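PDB 4QOL: catalase from Bacillus pumilus, which breaks hydrogen peroxide down to water and oxygen at a heme and also shows peroxidase-like reactivity toward phenolic substrates. Local coordinates for residues G65-E70 against A79-E84; P105-D110 against A233-N238; F136-L141 against T171-H176; P188-E193 against G223-S228. One frame throughout, in Å; residues are numbered along the deposited sequence.

Interaction 1 of 4, residues G65-E70 against A79-E84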
loop_
_atom_site.group_PDB
_atom_site.type_symbol
_atom_site.label_atom_id
_atom_site.label_comp_id
_atom_site.label_asym_id
_atom_site.label_seq_id
_atom_site.Cartn_x
_atom_site.Cartn_y
_atom_site.Cartn_z
ATOM N N GLY A 65 -16.682 24.085 -12.544
ATOM C CA GLY A 65 -17.650 24.968 -13.071
ATOM C C GLY A 65 -18.872 25.084 -12.203
ATOM O O GLY A 65 -18.829 24.860 -11.001
ATOM N N VAL A 66 -19.949 25.504 -12.826
ATOM C CA VAL A 66 -21.233 25.736 -12.146
ATOM C C VAL A 66 -22.377 25.147 -12.959
ATOM O O VAL A 66 -22.385 25.218 -14.174
ATOM C CB VAL A 66 -21.488 27.255 -11.893
ATOM C CG1 VAL A 66 -22.831 27.483 -11.249
ATOM C CG2 VAL A 66 -20.400 27.819 -10.994
ATOM N N PHE A 67 -23.302 24.504 -12.269
ATOM C CA PHE A 67 -24.563 24.118 -12.827
ATOM C C PHE A 67 -25.716 24.998 -12.320
ATOM O O PHE A 67 -25.826 25.223 -11.153
ATOM C CB PHE A 67 -24.891 22.657 -12.466
ATOM C CG PHE A 67 -26.226 22.221 -13.011
ATOM C CD1 PHE A 67 -26.336 21.815 -14.329
ATOM C CD2 PHE A 67 -27.346 22.173 -12.201
ATOM C CE1 PHE A 67 -27.533 21.419 -14.862
ATOM C CE2 PHE A 67 -28.560 21.765 -12.735
ATOM C CZ PHE A 67 -28.657 21.421 -14.064
ATOM N N GLU A 68 -26.501 25.528 -13.245
ATOM C CA GLU A 68 -27.662 26.368 -12.911
ATOM C C GLU A 68 -28.953 25.765 -13.417
ATOM O O GLU A 68 -29.093 25.502 -14.601
ATOM C CB GLU A 68 -27.497 27.779 -13.517
ATOM C CG GLU A 68 -28.623 28.722 -13.089
ATOM C CD GLU A 68 -28.336 30.161 -13.424
ATOM O OE1 GLU A 68 -27.180 30.494 -13.741
ATOM O OE2 GLU A 68 -29.273 30.959 -13.380
ATOM N N VAL A 69 -29.928 25.671 -12.529
ATOM C CA VAL A 69 -31.234 25.175 -12.856
ATOM C C VAL A 69 -31.991 26.236 -13.647
ATOM O O VAL A 69 -32.074 27.415 -13.219
ATOM C CB VAL A 69 -32.049 24.830 -11.598
ATOM C CG1 VAL A 69 -33.490 24.412 -11.926
ATOM C CG2 VAL A 69 -31.334 23.709 -10.826
ATOM N N GLU A 70 -32.538 25.791 -14.766
ATOM C CA GLU A 70 -33.511 26.612 -15.524
ATOM C C GLU A 70 -34.966 26.262 -15.181
ATOM O O GLU A 70 -35.795 27.135 -14.993
ATOM C CB GLU A 70 -33.289 26.470 -17.033
ATOM C CG GLU A 70 -34.229 27.402 -17.805
ATOM C CD GLU A 70 -34.007 27.449 -19.289
ATOM O OE1 GLU A 70 -34.941 27.928 -20.000
ATOM O OE2 GLU A 70 -32.939 27.042 -19.751
ATOM N N ALA A 79 -34.654 16.098 -5.170
ATOM C CA ALA A 79 -33.232 16.466 -5.142
ATOM C C ALA A 79 -33.089 17.962 -4.884
ATOM O O ALA A 79 -33.593 18.818 -5.635
ATOM C CB ALA A 79 -32.568 16.065 -6.436
ATOM N N ALA A 80 -32.344 18.280 -3.832
ATOM C CA ALA A 80 -32.199 19.667 -3.416
ATOM C C ALA A 80 -31.581 20.545 -4.511
ATOM O O ALA A 80 -32.064 21.672 -4.747
ATOM C CB ALA A 80 -31.379 19.749 -2.130
ATOM N N PHE A 81 -30.525 20.059 -5.185
ATOM C CA PHE A 81 -29.862 20.894 -6.177
ATOM C C PHE A 81 -30.732 21.214 -7.395
ATOM O O PHE A 81 -30.398 22.129 -8.165
ATOM C CB PHE A 81 -28.457 20.339 -6.607
ATOM C CG PHE A 81 -28.505 19.266 -7.674
ATOM C CD1 PHE A 81 -28.830 17.954 -7.361
ATOM C CD2 PHE A 81 -28.185 19.571 -8.988
ATOM C CE1 PHE A 81 -28.834 16.982 -8.330
ATOM C CE2 PHE A 81 -28.135 18.588 -9.962
ATOM C CZ PHE A 81 -28.504 17.296 -9.630
ATOM N N LEU A 82 -31.838 20.495 -7.574
ATOM C CA LEU A 82 -32.762 20.751 -8.718
ATOM C C LEU A 82 -34.045 21.470 -8.337
ATOM O O LEU A 82 -34.991 21.533 -9.130
ATOM C CB LEU A 82 -33.085 19.435 -9.432
ATOM C CG LEU A 82 -31.871 18.664 -10.020
ATOM C CD1 LEU A 82 -32.292 17.330 -10.630
ATOM C CD2 LEU A 82 -31.211 19.533 -11.076
ATOM N N SER A 83 -34.091 22.031 -7.149
ATOM C CA SER A 83 -35.417 22.353 -6.511
ATOM C C SER A 83 -35.994 23.668 -6.963
ATOM O O SER A 83 -37.195 23.958 -6.728
ATOM C CB SER A 83 -35.337 22.370 -5.000
ATOM O OG SER A 83 -34.409 23.352 -4.509
ATOM N N GLU A 84 -35.171 24.521 -7.519
ATOM C CA GLU A 84 -35.725 25.779 -7.937
ATOM C C GLU A 84 -34.941 26.449 -9.026
ATOM O O GLU A 84 -33.687 26.331 -9.132
ATOM C CB GLU A 84 -35.959 26.715 -6.758
ATOM C CG GLU A 84 -34.898 26.910 -5.706
ATOM C CD GLU A 84 -35.171 28.198 -4.826
ATOM O OE1 GLU A 84 -36.352 28.715 -4.811
ATOM O OE2 GLU A 84 -34.240 28.731 -4.121
#

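Interaction 2 of 4, residues P105-D110 against A233-N238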
loop_
_atom_site.group_PDB
_atom_site.type_symbol
_atom_site.label_atom_id
_atom_site.label_comp_id
_atom_site.label_asym_id
_atom_site.label_seq_id
_atom_site.Cartn_x
_atom_site.Cartn_y
_atom_site.Cartn_z
ATOM N N PRO A 105 -2.701 8.592 -26.609
ATOM C CA PRO A 105 -3.285 9.671 -27.406
ATOM C C PRO A 105 -4.811 9.822 -27.255
ATOM O O PRO A 105 -5.545 8.870 -26.989
ATOM C CB PRO A 105 -2.965 9.271 -28.841
ATOM C CG PRO A 105 -1.805 8.347 -28.689
ATOM C CD PRO A 105 -2.047 7.584 -27.462
ATOM N N GLU A 106 -5.265 11.043 -27.486
ATOM C CA GLU A 106 -6.693 11.378 -27.346
ATOM C C GLU A 106 -7.411 11.367 -28.724
ATOM O O GLU A 106 -8.565 11.772 -28.862
ATOM C CB GLU A 106 -6.851 12.697 -26.607
ATOM C CG GLU A 106 -6.539 12.578 -25.103
ATOM C CD GLU A 106 -6.532 13.913 -24.375
ATOM O OE1 GLU A 106 -5.969 14.884 -24.991
ATOM O OE2 GLU A 106 -6.966 13.974 -23.191
ATOM N N THR A 107 -6.720 10.790 -29.692
ATOM C CA THR A 107 -7.213 10.559 -31.059
ATOM C C THR A 107 -7.657 9.127 -31.348
ATOM O O THR A 107 -7.956 8.819 -32.499
ATOM C CB THR A 107 -6.067 10.882 -32.032
ATOM O OG1 THR A 107 -4.868 10.346 -31.544
ATOM C CG2 THR A 107 -5.868 12.388 -32.164
ATOM N N LEU A 108 -7.597 8.240 -30.337
ATOM C CA LEU A 108 -8.043 6.885 -30.510
ATOM C C LEU A 108 -9.556 6.740 -30.479
ATOM O O LEU A 108 -10.230 7.551 -29.882
ATOM C CB LEU A 108 -7.441 6.013 -29.424
ATOM C CG LEU A 108 -5.931 6.115 -29.178
ATOM C CD1 LEU A 108 -5.427 5.145 -28.111
ATOM C CD2 LEU A 108 -5.154 5.851 -30.487
ATOM N N ARG A 109 -10.051 5.659 -31.087
ATOM C CA ARG A 109 -11.464 5.351 -31.051
ATOM C C ARG A 109 -11.799 4.841 -29.664
ATOM O O ARG A 109 -11.075 3.974 -29.146
ATOM C CB ARG A 109 -11.796 4.310 -32.128
ATOM C CG ARG A 109 -13.283 3.973 -32.184
ATOM C CD ARG A 109 -13.677 3.102 -33.377
ATOM N NE ARG A 109 -13.191 3.651 -34.649
ATOM C CZ ARG A 109 -13.712 4.688 -35.274
ATOM N NH1 ARG A 109 -14.876 5.249 -34.883
ATOM N NH2 ARG A 109 -13.094 5.152 -36.304
ATOM N N ASP A 110 -12.857 5.346 -29.066
ATOM C CA ASP A 110 -13.237 4.931 -27.680
ATOM C C ASP A 110 -14.489 5.714 -27.345
ATOM O O ASP A 110 -14.603 6.864 -27.755
ATOM C CB ASP A 110 -12.134 5.333 -26.658
ATOM C CG ASP A 110 -11.503 4.151 -25.882
ATOM O OD1 ASP A 110 -11.894 2.964 -26.024
ATOM O OD2 ASP A 110 -10.412 4.406 -25.214
ATOM N N ALA A 233 -5.781 10.716 -37.427
ATOM C CA ALA A 233 -4.365 10.454 -37.688
ATOM C C ALA A 233 -3.563 11.744 -37.909
ATOM O O ALA A 233 -2.411 11.846 -37.469
ATOM C CB ALA A 233 -4.205 9.515 -38.895
ATOM N N GLU A 234 -4.130 12.689 -38.635
ATOM C CA GLU A 234 -3.462 13.974 -38.873
ATOM C C GLU A 234 -3.180 14.713 -37.542
ATOM O O GLU A 234 -2.116 15.295 -37.357
ATOM C CB GLU A 234 -4.339 14.868 -39.801
ATOM C CG GLU A 234 -4.529 14.300 -41.212
ATOM C CD GLU A 234 -5.512 15.086 -42.106
ATOM O OE1 GLU A 234 -5.679 14.700 -43.313
ATOM O OE2 GLU A 234 -6.174 16.043 -41.590
ATOM N N ILE A 235 -4.135 14.688 -36.614
ATOM C CA ILE A 235 -3.929 15.289 -35.302
ATOM C C ILE A 235 -2.916 14.484 -34.539
ATOM O O ILE A 235 -1.990 15.063 -33.963
ATOM C CB ILE A 235 -5.304 15.446 -34.509
ATOM C CG1 ILE A 235 -6.177 16.490 -35.230
ATOM C CG2 ILE A 235 -5.084 15.926 -33.081
ATOM C CD1 ILE A 235 -7.645 16.388 -34.920
ATOM N N GLN A 236 -3.048 13.152 -34.538
ATOM C CA GLN A 236 -2.137 12.309 -33.775
ATOM C C GLN A 236 -0.670 12.459 -34.172
ATOM O O GLN A 236 0.213 12.405 -33.287
ATOM C CB GLN A 236 -2.550 10.838 -33.902
ATOM C CG GLN A 236 -1.833 9.911 -32.923
ATOM C CD GLN A 236 -2.406 8.512 -32.975
ATOM O OE1 GLN A 236 -3.592 8.326 -32.676
ATOM N NE2 GLN A 236 -1.590 7.509 -33.311
ATOM N N ALA A 237 -0.400 12.772 -35.440
ATOM C CA ALA A 237 0.952 13.016 -35.897
ATOM C C ALA A 237 1.706 14.047 -35.082
ATOM O O ALA A 237 2.918 13.920 -34.919
ATOM C CB ALA A 237 0.984 13.429 -37.368
ATOM N N ASN A 238 0.986 15.088 -34.625
ATOM C CA ASN A 238 1.616 16.216 -33.965
ATOM C C ASN A 238 1.182 16.501 -32.543
ATOM O O ASN A 238 1.775 17.380 -31.891
ATOM C CB ASN A 238 1.371 17.494 -34.752
ATOM C CG ASN A 238 2.002 17.453 -36.133
ATOM O OD1 ASN A 238 3.168 17.103 -36.295
ATOM N ND2 ASN A 238 1.216 17.786 -37.125
#

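Interaction 3 of 4, residues F136-L141 against T171-H176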
loop_
_atom_site.group_PDB
_atom_site.type_symbol
_atom_site.label_atom_id
_atom_site.label_comp_id
_atom_site.label_asym_id
_atom_site.label_seq_id
_atom_site.Cartn_x
_atom_site.Cartn_y
_atom_site.Cartn_z
ATOM N N PHE A 136 -21.899 -1.591 -24.119
ATOM C CA PHE A 136 -21.617 -2.847 -24.850
ATOM C C PHE A 136 -22.289 -4.077 -24.217
ATOM O O PHE A 136 -22.578 -5.045 -24.876
ATOM C CB PHE A 136 -20.111 -3.183 -24.803
ATOM C CG PHE A 136 -19.193 -2.110 -25.297
ATOM C CD1 PHE A 136 -18.695 -1.147 -24.412
ATOM C CD2 PHE A 136 -18.754 -2.128 -26.602
ATOM C CE1 PHE A 136 -17.806 -0.206 -24.823
ATOM C CE2 PHE A 136 -17.858 -1.166 -27.032
ATOM C CZ PHE A 136 -17.381 -0.213 -26.124
ATOM N N ILE A 137 -22.550 -3.993 -22.913
ATOM C CA ILE A 137 -22.956 -5.121 -22.078
ATOM C C ILE A 137 -24.027 -4.623 -21.118
ATOM O O ILE A 137 -24.216 -3.441 -20.997
ATOM C CB ILE A 137 -21.791 -5.730 -21.274
ATOM C CG1 ILE A 137 -21.047 -4.684 -20.430
ATOM C CG2 ILE A 137 -20.822 -6.482 -22.193
ATOM C CD1 ILE A 137 -20.118 -5.281 -19.395
ATOM N N ARG A 138 -24.748 -5.561 -20.497
ATOM C CA ARG A 138 -25.861 -5.204 -19.604
ATOM C C ARG A 138 -25.741 -5.813 -18.200
ATOM O O ARG A 138 -26.708 -5.731 -17.431
ATOM C CB ARG A 138 -27.205 -5.612 -20.257
ATOM C CG ARG A 138 -27.299 -7.111 -20.477
ATOM C CD ARG A 138 -28.713 -7.605 -20.835
ATOM N NE ARG A 138 -29.167 -7.053 -22.060
ATOM C CZ ARG A 138 -29.348 -7.717 -23.208
ATOM N NH1 ARG A 138 -28.847 -8.952 -23.385
ATOM N NH2 ARG A 138 -29.915 -7.065 -24.207
ATOM N N ASP A 139 -24.608 -6.471 -17.881
ATOM C CA ASP A 139 -24.420 -7.076 -16.591
ATOM C C ASP A 139 -22.985 -6.850 -16.191
ATOM O O ASP A 139 -22.072 -7.178 -16.920
ATOM C CB ASP A 139 -24.766 -8.602 -16.625
ATOM C CG ASP A 139 -24.848 -9.219 -15.228
ATOM O OD1 ASP A 139 -23.898 -8.998 -14.443
ATOM O OD2 ASP A 139 -25.885 -9.847 -14.869
ATOM N N ALA A 140 -22.789 -6.286 -15.007
ATOM C CA ALA A 140 -21.450 -5.992 -14.504
ATOM C C ALA A 140 -20.508 -7.178 -14.401
ATOM O O ALA A 140 -19.263 -7.004 -14.459
ATOM C CB ALA A 140 -21.598 -5.300 -13.139
ATOM N N LEU A 141 -21.050 -8.405 -14.331
ATOM C CA LEU A 141 -20.236 -9.575 -14.215
ATOM C C LEU A 141 -19.342 -9.683 -15.445
ATOM O O LEU A 141 -18.272 -10.287 -15.373
ATOM C CB LEU A 141 -21.064 -10.855 -14.033
ATOM C CG LEU A 141 -20.340 -12.142 -13.730
ATOM C CD1 LEU A 141 -19.519 -12.088 -12.470
ATOM C CD2 LEU A 141 -21.382 -13.253 -13.572
ATOM N N THR A 171 -21.148 -11.768 -27.712
ATOM C CA THR A 171 -21.900 -10.927 -26.761
ATOM C C THR A 171 -22.721 -10.014 -27.628
ATOM O O THR A 171 -22.525 -8.805 -27.698
ATOM C CB THR A 171 -20.910 -10.159 -25.871
ATOM O OG1 THR A 171 -20.017 -11.108 -25.271
ATOM C CG2 THR A 171 -21.593 -9.359 -24.804
ATOM N N PRO A 172 -23.773 -10.612 -28.307
ATOM C CA PRO A 172 -24.514 -9.866 -29.336
ATOM C C PRO A 172 -25.328 -8.678 -28.800
ATOM O O PRO A 172 -25.695 -7.794 -29.562
ATOM C CB PRO A 172 -25.445 -10.934 -29.947
ATOM C CG PRO A 172 -25.566 -11.971 -28.838
ATOM C CD PRO A 172 -24.179 -12.006 -28.229
ATOM N N GLU A 173 -25.535 -8.575 -27.484
ATOM C CA GLU A 173 -26.078 -7.334 -26.955
ATOM C C GLU A 173 -25.200 -6.079 -27.214
ATOM O O GLU A 173 -25.682 -4.947 -27.028
ATOM C CB GLU A 173 -26.391 -7.496 -25.460
ATOM C CG GLU A 173 -25.182 -7.739 -24.559
ATOM C CD GLU A 173 -25.017 -9.212 -24.264
ATOM O OE1 GLU A 173 -25.053 -10.057 -25.233
ATOM O OE2 GLU A 173 -24.799 -9.551 -23.091
ATOM N N SER A 174 -23.948 -6.301 -27.634
ATOM C CA SER A 174 -23.017 -5.229 -27.959
ATOM C C SER A 174 -23.296 -4.552 -29.308
ATOM O O SER A 174 -22.718 -3.522 -29.635
ATOM C CB SER A 174 -21.574 -5.789 -28.007
ATOM O OG SER A 174 -21.359 -6.767 -29.065
ATOM N N THR A 175 -24.225 -5.118 -30.086
ATOM C CA THR A 175 -24.408 -4.685 -31.479
ATOM C C THR A 175 -24.846 -3.209 -31.586
ATOM O O THR A 175 -24.353 -2.455 -32.462
ATOM C CB THR A 175 -25.451 -5.604 -32.176
ATOM O OG1 THR A 175 -25.039 -6.970 -32.053
ATOM C CG2 THR A 175 -25.575 -5.277 -33.580
ATOM N N HIS A 176 -25.781 -2.779 -30.747
ATOM C CA HIS A 176 -26.165 -1.376 -30.737
ATOM C C HIS A 176 -24.965 -0.450 -30.420
ATOM O O HIS A 176 -24.696 0.502 -31.169
ATOM C CB HIS A 176 -27.345 -1.160 -29.773
ATOM C CG HIS A 176 -28.012 0.177 -29.910
ATOM N ND1 HIS A 176 -28.915 0.652 -28.964
ATOM C CD2 HIS A 176 -27.957 1.113 -30.884
ATOM C CE1 HIS A 176 -29.331 1.847 -29.332
ATOM N NE2 HIS A 176 -28.759 2.152 -30.491
HETATM O O HOH W 1 -23.939 -8.308 -20.385
HETATM O O HOH W 2 -28.132 -11.124 -25.273
HETATM O O HOH W 3 -26.978 -10.295 -21.780
#

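Interaction 4 of 4, residues P188-E193 against G223-S228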
loop_
_atom_site.group_PDB
_atom_site.type_symbol
_atom_site.label_atom_id
_atom_site.label_comp_id
_atom_site.label_asym_id
_atom_site.label_seq_id
_atom_site.Cartn_x
_atom_site.Cartn_y
_atom_site.Cartn_z
ATOM N N PRO A 188 -14.602 11.706 -30.973
ATOM C CA PRO A 188 -14.904 13.107 -30.814
ATOM C C PRO A 188 -13.738 14.043 -31.150
ATOM O O PRO A 188 -12.609 13.693 -30.912
ATOM C CB PRO A 188 -15.326 13.233 -29.318
ATOM C CG PRO A 188 -15.804 11.839 -28.986
ATOM C CD PRO A 188 -14.825 10.938 -29.743
ATOM N N ALA A 189 -14.049 15.259 -31.663
ATOM C CA ALA A 189 -12.979 16.156 -32.046
ATOM C C ALA A 189 -12.172 16.613 -30.838
ATOM O O ALA A 189 -10.939 16.937 -30.957
ATOM C CB ALA A 189 -13.523 17.347 -32.807
ATOM N N ASN A 190 -12.875 16.753 -29.722
ATOM C CA ASN A 190 -12.287 17.137 -28.457
ATOM C C ASN A 190 -13.394 16.941 -27.351
ATOM O O ASN A 190 -14.439 16.410 -27.635
ATOM C CB ASN A 190 -11.786 18.596 -28.533
ATOM C CG ASN A 190 -12.879 19.560 -28.935
ATOM O OD1 ASN A 190 -13.897 19.674 -28.248
ATOM N ND2 ASN A 190 -12.683 20.300 -30.063
ATOM N N TYR A 191 -13.099 17.303 -26.116
ATOM C CA TYR A 191 -14.037 17.063 -25.040
ATOM C C TYR A 191 -15.176 18.080 -24.990
ATOM O O TYR A 191 -16.201 17.798 -24.417
ATOM C CB TYR A 191 -13.300 17.073 -23.688
ATOM C CG TYR A 191 -12.270 15.985 -23.473
ATOM C CD1 TYR A 191 -12.543 14.653 -23.785
ATOM C CD2 TYR A 191 -11.020 16.289 -22.946
ATOM C CE1 TYR A 191 -11.606 13.650 -23.549
ATOM C CE2 TYR A 191 -10.077 15.327 -22.706
ATOM C CZ TYR A 191 -10.346 13.992 -23.025
ATOM O OH TYR A 191 -9.394 13.043 -22.795
ATOM N N ALA A 192 -15.001 19.255 -25.621
ATOM C CA ALA A 192 -16.038 20.320 -25.594
ATOM C C ALA A 192 -17.133 20.096 -26.633
ATOM O O ALA A 192 -18.312 20.313 -26.383
ATOM C CB ALA A 192 -15.403 21.685 -25.819
ATOM N N GLU A 193 -16.762 19.561 -27.782
ATOM C CA GLU A 193 -17.723 19.405 -28.909
ATOM C C GLU A 193 -18.242 17.975 -28.944
ATOM O O GLU A 193 -18.051 17.218 -29.906
ATOM C CB GLU A 193 -17.014 19.785 -30.222
ATOM C CG GLU A 193 -16.604 21.253 -30.291
ATOM C CD GLU A 193 -15.869 21.603 -31.577
ATOM O OE1 GLU A 193 -14.623 21.797 -31.553
ATOM O OE2 GLU A 193 -16.535 21.696 -32.612
ATOM N N GLY A 223 -21.675 22.338 -29.937
ATOM C CA GLY A 223 -22.113 21.411 -30.978
ATOM C C GLY A 223 -21.370 20.130 -30.855
ATOM O O GLY A 223 -20.299 20.117 -30.248
ATOM N N ILE A 224 -21.886 19.059 -31.458
ATOM C CA ILE A 224 -21.177 17.809 -31.565
ATOM C C ILE A 224 -20.295 17.795 -32.813
ATOM O O ILE A 224 -20.787 18.040 -33.923
ATOM C CB ILE A 224 -22.170 16.634 -31.619
ATOM C CG1 ILE A 224 -22.860 16.509 -30.267
ATOM C CG2 ILE A 224 -21.476 15.326 -32.055
ATOM C CD1 ILE A 224 -24.121 15.679 -30.257
ATOM N N ARG A 225 -19.006 17.519 -32.670
ATOM C CA ARG A 225 -18.111 17.345 -33.831
ATOM C C ARG A 225 -17.172 16.211 -33.679
ATOM O O ARG A 225 -16.676 15.971 -32.569
ATOM C CB ARG A 225 -17.269 18.601 -34.070
ATOM C CG ARG A 225 -16.527 18.587 -35.374
ATOM C CD ARG A 225 -15.963 19.964 -35.718
ATOM N NE ARG A 225 -15.034 20.497 -34.722
ATOM C CZ ARG A 225 -13.707 20.311 -34.702
ATOM N NH1 ARG A 225 -13.081 19.552 -35.597
ATOM N NH2 ARG A 225 -12.995 20.837 -33.725
ATOM N N ASN A 226 -16.974 15.453 -34.748
ATOM C CA ASN A 226 -16.304 14.191 -34.730
ATOM C C ASN A 226 -15.107 14.223 -35.715
ATOM O O ASN A 226 -14.999 15.113 -36.572
ATOM C CB ASN A 226 -17.223 13.047 -35.110
ATOM C CG ASN A 226 -18.455 12.963 -34.246
ATOM O OD1 ASN A 226 -19.599 12.845 -34.754
ATOM N ND2 ASN A 226 -18.261 13.139 -32.973
ATOM N N LEU A 227 -14.247 13.216 -35.601
ATOM C CA LEU A 227 -13.111 13.036 -36.505
ATOM C C LEU A 227 -13.217 11.745 -37.292
ATOM O O LEU A 227 -13.488 10.669 -36.731
ATOM C CB LEU A 227 -11.755 13.011 -35.762
ATOM C CG LEU A 227 -11.501 14.162 -34.788
ATOM C CD1 LEU A 227 -10.215 13.975 -34.007
ATOM C CD2 LEU A 227 -11.481 15.492 -35.515
ATOM N N SER A 228 -12.949 11.852 -38.616
ATOM C CA SER A 228 -12.723 10.644 -39.422
ATOM C C SER A 228 -11.421 9.972 -38.999
ATOM O O SER A 228 -10.602 10.576 -38.321
ATOM C CB SER A 228 -12.655 11.001 -40.917
ATOM O OG SER A 228 -11.462 11.766 -41.157
#

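Interaction 1 of 4, residues G65-E70 against A79-E84
Val69, the last residue of strand 60-69, sets its branched side chain against the connection that leads on to strand 88-96. Its CB already lies 3.3 Å from the carbonyl oxygen O of Glu84. With CG1 anti to the backbone N (chi1 175°), that methyl continues along the same carbonyl, 3.4 Å from Glu84 O. The other methyl, CG2, sits anti to the carbonyl carbon and reaches further into the turn, where it meets Phe81 O at 3.2 Å. CG2 also touches Leu82 at its CA (3.9 Å) and at the branch atom CD2 (4.2 Å). An alanine here would lose CG1 and CG2, and with them the contacts to Phe81 and Leu82, and would probably leave the turn less firmly seated on the strand.

Two residues back, Phe67 points to the same side. Its ring atom CE2 touches Leu82 CD2 at 3.8 Å, the two side chains crossing at about a right angle. CD2 of Phe67 approaches the edge of the Phe81 ring, while Leu82 CG lies over the centre of one face of that ring, 3.6 Å above its plane. Phe118, Tyr125 and Val295 extend this apolar cluster within the antiparallel barrel characteristic of catalases.

No hydrogen bond crosses the contact, although just beyond it Val69 bonds to Gly86 through the backbone. The turn braces itself, Ser83 OG donating to Ala80 O in the carbonyl plane. Between these two segments cohesion therefore rests on shape and on buried hydrocarbon, with two backbone carbonyls lying against valine methyl groups.

Interaction 2 of 4, residues P105-D110 against A233-N238
Residues 235 and 236 of helix 229-236 carry the contact with the loop of residues 105-110. Ile235 turns its CG2 methyl to the loop, anti to its own backbone N, and meets the methyl CG2 of Thr107 at 3.7 Å; His242 packs on both of these side chains.

Gln236 is the polar centre. Its chain leaves the backbone with CG anti to N (chi1 -168°) and stays extended at chi2, carrying the amide straight to the loop. There Thr107 OG1 donates to Gln236 OE1 over a short 2.6 Å, in the plane of the amide carbonyl and on one of its lone pairs. Thr107 holds OG1 in the crowded position between its backbone N and carbonyl carbon. Apolar atoms complete the surroundings of the oxygen: Leu108 CD2 lies 3.7 Å from Gln236 OE1, and Pro105 CB is 4.0 Å from the same atom. The bond fixes which end of the amide carries the oxygen, so NE2 is left to face the second subunit, where it donates to O of Gln236 there.

Ala237 next packs on Ala237 of that subunit, while Phe240 of the second subunit covers Pro105 and Leu108. Like residues meeting across the boundary are consistent with a twofold axis, the usual mode of association in tetrameric catalases.

Interaction 3 of 4, residues F136-L141 against T171-H176
Backbone packs tightly on backbone where the loop of residues 136-141 meets the turn leading into helix 175-181. Phe136 O lies only 3.1 Å from Ser174 CA, with Ser174 CB close beside it. Beside this, the methyls Ile137 CG2 and Thr171 CG2 meet obliquely at 4.0 Å, and Ile137 in turn approaches the heme that Ala140 touches.

The other flank, built by Arg138 and Glu173, is wet. Glu173 CB lies over one face of the guanidinium, 3.3 Å above its plane, and the bend at chi2 (-98°) then turns the carboxylate to run alongside. The two planes are nearly parallel (19°) but displaced: Glu173 OE2 lies well out of the guanidinium plane, 4.1 Å from Arg138 NH1, so no N-H points at it. Waters fill the gap instead: one accepts from Arg138 NH1 at 2.8 Å and donates to Glu173 OE2 at 2.6 Å, and another links Arg138 N to the same oxygen. A third closes a weaker bridge to Glu173 OE1.

Arg138 NH2 makes direct salt bridges to Asp280 and Asp421, which these water-mediated bonds and the longer-range attraction probably supplement; its positive charge would probably favour the ionised form of Glu173.

Interaction 4 of 4, residues P188-E193 against G223-S228
The two irregular segments come together at a single beta bridge between Pro188 and Asn226, with Ala189 N donating to Arg225 O at 2.9 Å and Arg225 N returning a nearly straight bond (175°) to Glu193 O. Both donors stand above the plane of the carbonyl they address.

The side chains of Glu193 and Arg225 run alongside each other in the same direction. Bent at chi3, Arg225 grips the carboxylate side-on: NE donates to Glu193 OE2 at 2.9 Å and NH2 to Glu193 OE1 at 2.9 Å. The planes are 48° apart, so both oxygens are met from above the carboxylate, although they stay close to the guanidinium plane. One guanidinium face rests on a methyl group, Ala189 CB sitting over its centre at 3.4 Å above the plane.

Behind the ion pair an Asx motif shapes the loop of residues 188-193. Asn190 OD1 accepts from Glu193 N at 2.9 Å, and weakly from Ala192 N, while Asn190 ND2 donates to Glu193 OE1, which thereby takes two donors. A glutamine at Glu193 would probably weaken the grip on Arg225, since it loses the carboxylate charge and one of the two acceptor oxygens.

Further along, Leu227 adds an apolar patch. Its CG lies 3.7 Å from Ala189 CA, and its CD2 reaches Ala189 CB at 3.9 Å. The carbonyl of Ala189 turns to helix 242-253, where His242 NE2 donates to it, and Ser228 caps the start of helix 229-236.

All four contacts belong to the catalase core of one chain. Interaction 1 comes first along the sequence, closing the connection between barrel strands 60-69 and 88-96. Interaction 2 then spans more than a hundred residues, and interactions 3 and 4 follow each other within that span. Interactions 2 and 4 are neighbours, their centres 12 Å apart: Tyr191 OH and Glu106 OE2 lie 2.6 Å apart, a probable hydrogen bond, and Leu227 packs on Ile235 of helix 229-236. Interaction 1 lies about 36 Å from interaction 2, centre to centre. Interactions 2 and 3 both touch the second subunit, so these two contacts lie next to subunit interfaces of the tetramer.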